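Xylulose kinase (Escherichia coli, PDB 2ITM) catalyses the ATP-dependent phosphorylation of D-xylulose to D-xylulose 5-phosphate and acts as a homodimer of the FGGY carbohydrate kinase family. Local coordinates at the D-xylulose site and the interface of chains A and B. Sequence-based numbering; all coordinates share one arbitrary frame. Chains: chain A/B, Xylulose kinase.

Contact 1 is the D-xylulose pocket within chain A, and contact 2 is a patch where chains A and B of the homodimer meet; the centres of their C-alpha atoms lie about 27 Å apart. They have no residue in common. The sugar is held by segments from both FGGY regions, with A:Asp233 at the start of helix 233-241 and A:Met288 on strand 285-291, whereas the dimer patch rests on strand 345-353 and the C-terminal 3-10 helix 480-483. Helix 294-304, which brings A:Trp300 to the interface, follows strand 285-291 closely in sequence, a possible route of communication, which the structure alone does not show.

Contact 1: the D-xylulose site. Residues chain A 76-78, 96, 233-234, 277, 288, 290. With XUL (D-xylulose), chain C.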
loop_
_atom_site.group_PDB
_atom_site.type_symbol
_atom_site.label_atom_id
_atom_site.label_comp_id
_atom_site.label_asym_id
_atom_site.label_seq_id
_atom_site.Cartn_x
_atom_site.Cartn_y
_atom_site.Cartn_z
ATOM N N GLN A 76 29.255 -16.756 11.112
ATOM C CA GLN A 76 28.925 -15.540 10.405
ATOM C C GLN A 76 30.114 -15.017 9.609
ATOM O O GLN A 76 31.201 -14.857 10.129
ATOM C CB GLN A 76 28.383 -14.477 11.368
ATOM C CG GLN A 76 29.365 -14.021 12.424
ATOM C CD GLN A 76 28.959 -12.736 13.120
ATOM O OE1 GLN A 76 28.929 -11.682 12.517
ATOM N NE2 GLN A 76 28.670 -12.834 14.401
ATOM N N MET A 77 29.881 -14.764 8.338
ATOM C CA MET A 77 30.949 -14.473 7.405
ATOM C C MET A 77 31.366 -13.002 7.483
ATOM O O MET A 77 30.641 -12.184 8.012
ATOM C CB MET A 77 30.521 -14.852 5.990
ATOM C CG MET A 77 30.028 -16.292 5.843
ATOM S SD MET A 77 29.255 -16.637 4.271
ATOM C CE MET A 77 30.665 -16.616 3.234
ATOM N N HIS A 78 32.541 -12.686 6.953
ATOM C CA HIS A 78 32.898 -11.318 6.604
ATOM C C HIS A 78 33.167 -10.327 7.739
ATOM O O HIS A 78 33.440 -9.169 7.487
ATOM C CB HIS A 78 31.758 -10.629 5.869
ATOM C CG HIS A 78 31.256 -11.382 4.684
ATOM N ND1 HIS A 78 32.069 -11.760 3.643
ATOM C CD2 HIS A 78 30.018 -11.816 4.371
ATOM C CE1 HIS A 78 31.354 -12.398 2.742
ATOM N NE2 HIS A 78 30.107 -12.449 3.161
ATOM N N TRP A 96 29.070 -8.419 9.112
ATOM C CA TRP A 96 28.613 -8.559 7.742
ATOM C C TRP A 96 27.479 -7.604 7.416
ATOM O O TRP A 96 27.377 -7.134 6.303
ATOM C CB TRP A 96 28.160 -9.998 7.484
ATOM C CG TRP A 96 27.003 -10.369 8.310
ATOM C CD1 TRP A 96 27.031 -10.797 9.575
ATOM C CD2 TRP A 96 25.631 -10.289 7.942
ATOM N NE1 TRP A 96 25.761 -11.016 10.036
ATOM C CE2 TRP A 96 24.880 -10.705 9.044
ATOM C CE3 TRP A 96 24.954 -9.906 6.783
ATOM C CZ2 TRP A 96 23.500 -10.756 9.027
ATOM C CZ3 TRP A 96 23.595 -9.958 6.765
ATOM C CH2 TRP A 96 22.877 -10.385 7.876
ATOM N N ASP A 233 29.257 -19.783 7.397
ATOM C CA ASP A 233 27.971 -20.363 7.743
ATOM C C ASP A 233 27.183 -20.961 6.578
ATOM O O ASP A 233 26.677 -22.058 6.682
ATOM C CB ASP A 233 27.122 -19.411 8.583
ATOM C CG ASP A 233 26.825 -18.101 7.886
ATOM O OD1 ASP A 233 27.187 -17.926 6.712
ATOM O OD2 ASP A 233 26.225 -17.182 8.445
ATOM N N ASN A 234 27.091 -20.243 5.468
ATOM C CA ASN A 234 26.471 -20.792 4.274
ATOM C C ASN A 234 27.114 -22.088 3.796
ATOM O O ASN A 234 26.453 -23.102 3.698
ATOM C CB ASN A 234 26.404 -19.764 3.146
ATOM C CG ASN A 234 25.544 -18.575 3.488
ATOM O OD1 ASN A 234 24.416 -18.717 3.895
ATOM N ND2 ASN A 234 26.086 -17.396 3.325
ATOM N N PHE A 277 32.210 -17.893 -4.367
ATOM C CA PHE A 277 33.216 -18.185 -3.365
ATOM C C PHE A 277 33.779 -19.581 -3.491
ATOM O O PHE A 277 33.224 -20.426 -4.183
ATOM C CB PHE A 277 32.636 -18.015 -1.967
ATOM C CG PHE A 277 32.091 -16.666 -1.682
ATOM C CD1 PHE A 277 30.796 -16.509 -1.256
ATOM C CD2 PHE A 277 32.881 -15.551 -1.814
ATOM C CE1 PHE A 277 30.296 -15.277 -0.987
ATOM C CE2 PHE A 277 32.387 -14.311 -1.534
ATOM C CZ PHE A 277 31.097 -14.171 -1.115
ATOM N N MET A 288 26.233 -18.164 -4.663
ATOM C CA MET A 288 25.147 -17.925 -3.735
ATOM C C MET A 288 24.455 -16.589 -3.947
ATOM O O MET A 288 25.038 -15.647 -4.462
ATOM C CB MET A 288 25.593 -18.139 -2.283
ATOM C CG MET A 288 25.984 -16.900 -1.531
ATOM S SD MET A 288 24.576 -15.888 -1.081
ATOM C CE MET A 288 24.846 -15.671 0.654
ATOM N N VAL A 290 21.409 -14.114 -1.821
ATOM C CA VAL A 290 20.391 -13.867 -0.830
ATOM C C VAL A 290 19.022 -13.943 -1.482
ATOM O O VAL A 290 18.812 -13.435 -2.567
ATOM C CB VAL A 290 20.588 -12.552 -0.089
ATOM C CG1 VAL A 290 19.526 -12.367 0.945
ATOM C CG2 VAL A 290 21.925 -12.530 0.568
HETATM C C1 XUL C . 26.870 -13.074 2.701
HETATM C C2 XUL C . 25.907 -13.976 3.454
HETATM C C3 XUL C . 26.392 -14.660 4.683
HETATM C C4 XUL C . 25.609 -14.050 5.817
HETATM C C5 XUL C . 26.232 -14.310 7.172
HETATM O O1 XUL C . 27.670 -13.816 1.817
HETATM O O2 XUL C . 24.523 -13.721 3.367
HETATM O O3 XUL C . 27.725 -14.272 4.843
HETATM O O4 XUL C . 25.609 -12.676 5.546
HETATM O O5 XUL C . 27.419 -15.017 6.996
#
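A:Trp96 presents one face of its indole to D-xylulose, and the O4 hydroxyl lies 3.0 Å above the ring plane, displaced toward the rim beside CE3. Its CG sits in the crowded position between backbone N and carbonyl carbon (chi1 64°), which turns the indole face toward the sugar. This is the sugar pocket of an FGGY kinase, and it hides 240 of the 281 Å² of the substrate, although the sugar itself is poorly ordered.

The O5 hydroxyl, which receives the phosphate, is gripped from two directions. The backbone N of A:Met77 donates to O5 of XUL over 2.8 Å, nearly straight at 164°. O5 in turn donates to carboxylate OD2 of A:Asp233, the likely catalytic base, as in FGGY kinases, at 2.9 Å, from above the carboxylate plane (29° out of it). A second bond from O5 to OD1 is weak. The other oxygen is taken by the backbone: N of A:Asn234 donates to OD1 of A:Asp233 at 2.6 Å, in a bent bond from above the carboxylate plane, which probably helps to fix its rotation at the beginning of helix 233-241, where the helix dipole might stabilise its negative charge. An alanine in place of A:Asp233 would remove the carboxylate and would probably leave O5 without its proton acceptor and less well oriented for phosphoryl transfer.

At the opposite end of the sugar, the imidazole NE2 of A:His78 and the O1 hydroxyl of XUL share a hydrogen bond of 3.1 Å, almost linear, whose direction is not settled. C1 lies at the edge of this ring, in its plane, while CB of A:Met77 lies over the rim of one face and may help to position it. The A:Met77 side chain, extended through chi2 and bent at chi3, runs alongside the sugar and brings SD to 3.5 Å from C3 of XUL. At C2, the doubly bent A:Met288 touches with its methyl tip, CE lying 3.4 Å from C2 of XUL.

Contact 2: the interface of chains A and B. Residues chain A 300, 345-349, 479, 483; chain B 348-353.
A:Val348 lies at the apolar centre of this antiparallel beta-strand pairing, in which strand 345-353 of chain A runs against strand 346-350 of chain B in the homodimer. Its CG1 is anti to the backbone N (chi1 -171°), and the two valine side chains cross obliquely, CG1 of A:Val348 3.9 Å from CG1 of B:Val348, while its CG2 branch lies over one face of the B:Phe350 ring, near the rim at CD1. B:Phe350 also has CG anti to the backbone N (chi1 -168°). The twice-bent A:Met483 comes from the 3-10 helix 480-483 tip to tip with this side chain, its sulfur over the outer end of the ring, 3.6 Å from CE1 of B:Phe350.

Farther along, B:Leu352 touches two aromatic residues with different atoms. Crossing A:Phe349 obliquely, its CD2 reaches CD1 of that ring at 3.8 Å; it crosses the poorly ordered A:Trp300 at about a right angle, its CG in the indole plane at the ring edge, 3.7 Å from CZ2.

Backbone hydrogen bonds tie the strands together. At the paired phenylalanines, N of A:Phe349 donates to O of B:Phe349 at 3.1 Å and N of B:Phe349 donates to O of A:Phe349 at 3.2 Å. Toward the rim the pairing is straighter: N of A:Gly347 donates to O of B:Leu352 at 2.8 Å (152° at the hydrogen), in the carbonyl plane on a lone pair. The return bond, from N of B:Leu352 to O of A:Gly347, measures 3.0 Å and likewise uses a lone pair.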
loop_
_atom_site.group_PDB
_atom_site.type_symbol
_atom_site.label_atom_id
_atom_site.label_comp_id
_atom_site.label_asym_id
_atom_site.label_seq_id
_atom_site.Cartn_x
_atom_site.Cartn_y
_atom_site.Cartn_z
ATOM N N TRP A 300 3.683 -14.033 7.235
ATOM C CA TRP A 300 3.222 -12.656 7.244
ATOM C C TRP A 300 1.922 -12.537 6.464
ATOM O O TRP A 300 0.941 -12.026 6.986
ATOM C CB TRP A 300 4.307 -11.715 6.716
ATOM C CG TRP A 300 3.833 -10.355 6.353
ATOM C CD1 TRP A 300 3.748 -9.275 7.165
ATOM C CD2 TRP A 300 3.399 -9.923 5.070
ATOM N NE1 TRP A 300 3.279 -8.191 6.469
ATOM C CE2 TRP A 300 3.052 -8.571 5.177
ATOM C CE3 TRP A 300 3.262 -10.550 3.824
ATOM C CZ2 TRP A 300 2.574 -7.837 4.102
ATOM C CZ3 TRP A 300 2.785 -9.821 2.762
ATOM C CH2 TRP A 300 2.453 -8.485 2.899
ATOM N N ALA A 345 12.507 -7.108 3.678
ATOM C CA ALA A 345 11.739 -7.145 2.448
ATOM C C ALA A 345 10.558 -6.180 2.477
ATOM O O ALA A 345 9.810 -6.136 3.439
ATOM C CB ALA A 345 11.268 -8.545 2.183
ATOM N N LYS A 346 10.401 -5.416 1.405
ATOM C CA LYS A 346 9.258 -4.531 1.243
ATOM C C LYS A 346 8.382 -4.939 0.066
ATOM O O LYS A 346 8.874 -5.256 -1.005
ATOM C CB LYS A 346 9.722 -3.093 1.051
ATOM C CG LYS A 346 9.883 -2.327 2.324
ATOM C CD LYS A 346 10.705 -1.093 2.101
ATOM C CE LYS A 346 9.961 -0.045 1.298
ATOM N NZ LYS A 346 10.771 1.197 1.144
ATOM N N GLY A 347 7.074 -4.900 0.283
ATOM C CA GLY A 347 6.112 -5.445 -0.646
ATOM C C GLY A 347 5.153 -4.417 -1.196
ATOM O O GLY A 347 4.857 -3.416 -0.559
ATOM N N VAL A 348 4.660 -4.689 -2.392
ATOM C CA VAL A 348 3.563 -3.941 -2.974
ATOM C C VAL A 348 2.401 -4.854 -3.338
ATOM O O VAL A 348 2.601 -5.893 -3.938
ATOM C CB VAL A 348 4.012 -3.159 -4.196
ATOM C CG1 VAL A 348 2.932 -2.241 -4.653
ATOM C CG2 VAL A 348 5.276 -2.388 -3.901
ATOM N N PHE A 349 1.193 -4.459 -2.953
ATOM C CA PHE A 349 -0.034 -5.002 -3.533
ATOM C C PHE A 349 -0.563 -4.101 -4.643
ATOM O O PHE A 349 -1.027 -3.004 -4.391
ATOM C CB PHE A 349 -1.117 -5.185 -2.469
ATOM C CG PHE A 349 -1.065 -6.483 -1.758
ATOM C CD1 PHE A 349 -1.007 -6.535 -0.389
ATOM C CD2 PHE A 349 -1.116 -7.663 -2.453
ATOM C CE1 PHE A 349 -0.981 -7.745 0.270
ATOM C CE2 PHE A 349 -1.081 -8.860 -1.807
ATOM C CZ PHE A 349 -1.013 -8.903 -0.445
ATOM N N LEU A 479 8.522 -0.523 -10.752
ATOM C CA LEU A 479 8.414 0.081 -9.429
ATOM C C LEU A 479 9.740 0.053 -8.677
ATOM O O LEU A 479 9.862 0.612 -7.605
ATOM C CB LEU A 479 7.342 -0.626 -8.600
ATOM C CG LEU A 479 5.901 -0.641 -9.100
ATOM C CD1 LEU A 479 4.935 -0.757 -7.959
ATOM C CD2 LEU A 479 5.599 0.599 -9.895
ATOM N N MET A 483 11.495 1.808 -4.939
ATOM C CA MET A 483 11.950 1.126 -3.732
ATOM C C MET A 483 13.408 1.320 -3.293
ATOM O O MET A 483 13.840 0.704 -2.343
ATOM C CB MET A 483 11.584 -0.354 -3.746
ATOM C CG MET A 483 10.269 -0.682 -4.401
ATOM S SD MET A 483 8.801 -0.461 -3.391
ATOM C CE MET A 483 9.354 -1.089 -1.831
ATOM N N VAL B 348 -3.757 0.455 -4.322
ATOM C CA VAL B 348 -2.413 -0.040 -4.102
ATOM C C VAL B 348 -2.028 0.147 -2.634
ATOM O O VAL B 348 -2.257 1.201 -2.061
ATOM C CB VAL B 348 -1.383 0.718 -5.003
ATOM C CG1 VAL B 348 0.024 0.334 -4.655
ATOM C CG2 VAL B 348 -1.651 0.491 -6.476
ATOM N N PHE B 349 -1.449 -0.887 -2.039
ATOM C CA PHE B 349 -0.622 -0.739 -0.848
ATOM C C PHE B 349 0.859 -0.717 -1.194
ATOM O O PHE B 349 1.354 -1.603 -1.868
ATOM C CB PHE B 349 -0.855 -1.888 0.120
ATOM C CG PHE B 349 -2.188 -1.885 0.770
ATOM C CD1 PHE B 349 -3.137 -2.796 0.402
ATOM C CD2 PHE B 349 -2.482 -1.000 1.775
ATOM C CE1 PHE B 349 -4.358 -2.809 1.014
ATOM C CE2 PHE B 349 -3.698 -1.017 2.381
ATOM C CZ PHE B 349 -4.633 -1.916 2.001
ATOM N N PHE B 350 1.560 0.295 -0.709
ATOM C CA PHE B 350 2.970 0.476 -1.009
ATOM C C PHE B 350 3.756 0.621 0.285
ATOM O O PHE B 350 3.483 1.481 1.084
ATOM C CB PHE B 350 3.153 1.681 -1.896
ATOM C CG PHE B 350 4.533 1.811 -2.500
ATOM C CD1 PHE B 350 4.777 1.470 -3.812
ATOM C CD2 PHE B 350 5.570 2.309 -1.753
ATOM C CE1 PHE B 350 6.028 1.608 -4.352
ATOM C CE2 PHE B 350 6.821 2.450 -2.298
ATOM C CZ PHE B 350 7.048 2.096 -3.595
ATOM N N GLY B 351 4.727 -0.259 0.475
ATOM C CA GLY B 351 5.629 -0.185 1.604
ATOM C C GLY B 351 5.328 -1.201 2.680
ATOM O O GLY B 351 5.574 -0.984 3.852
ATOM N N LEU B 352 4.789 -2.328 2.261
ATOM C CA LEU B 352 4.401 -3.359 3.186
ATOM C C LEU B 352 5.639 -4.057 3.715
ATOM O O LEU B 352 6.507 -4.457 2.957
ATOM C CB LEU B 352 3.466 -4.351 2.516
ATOM C CG LEU B 352 1.993 -4.365 2.915
ATOM C CD1 LEU B 352 1.638 -3.387 3.986
ATOM C CD2 LEU B 352 1.118 -4.218 1.737
ATOM N N THR B 353 5.704 -4.182 5.030
ATOM C CA THR B 353 6.737 -4.959 5.671
ATOM C C THR B 353 6.166 -6.052 6.538
ATOM O O THR B 353 4.967 -6.238 6.630
ATOM C CB THR B 353 7.651 -4.063 6.515
ATOM O OG1 THR B 353 6.981 -3.688 7.720
ATOM C CG2 THR B 353 7.907 -2.745 5.824
#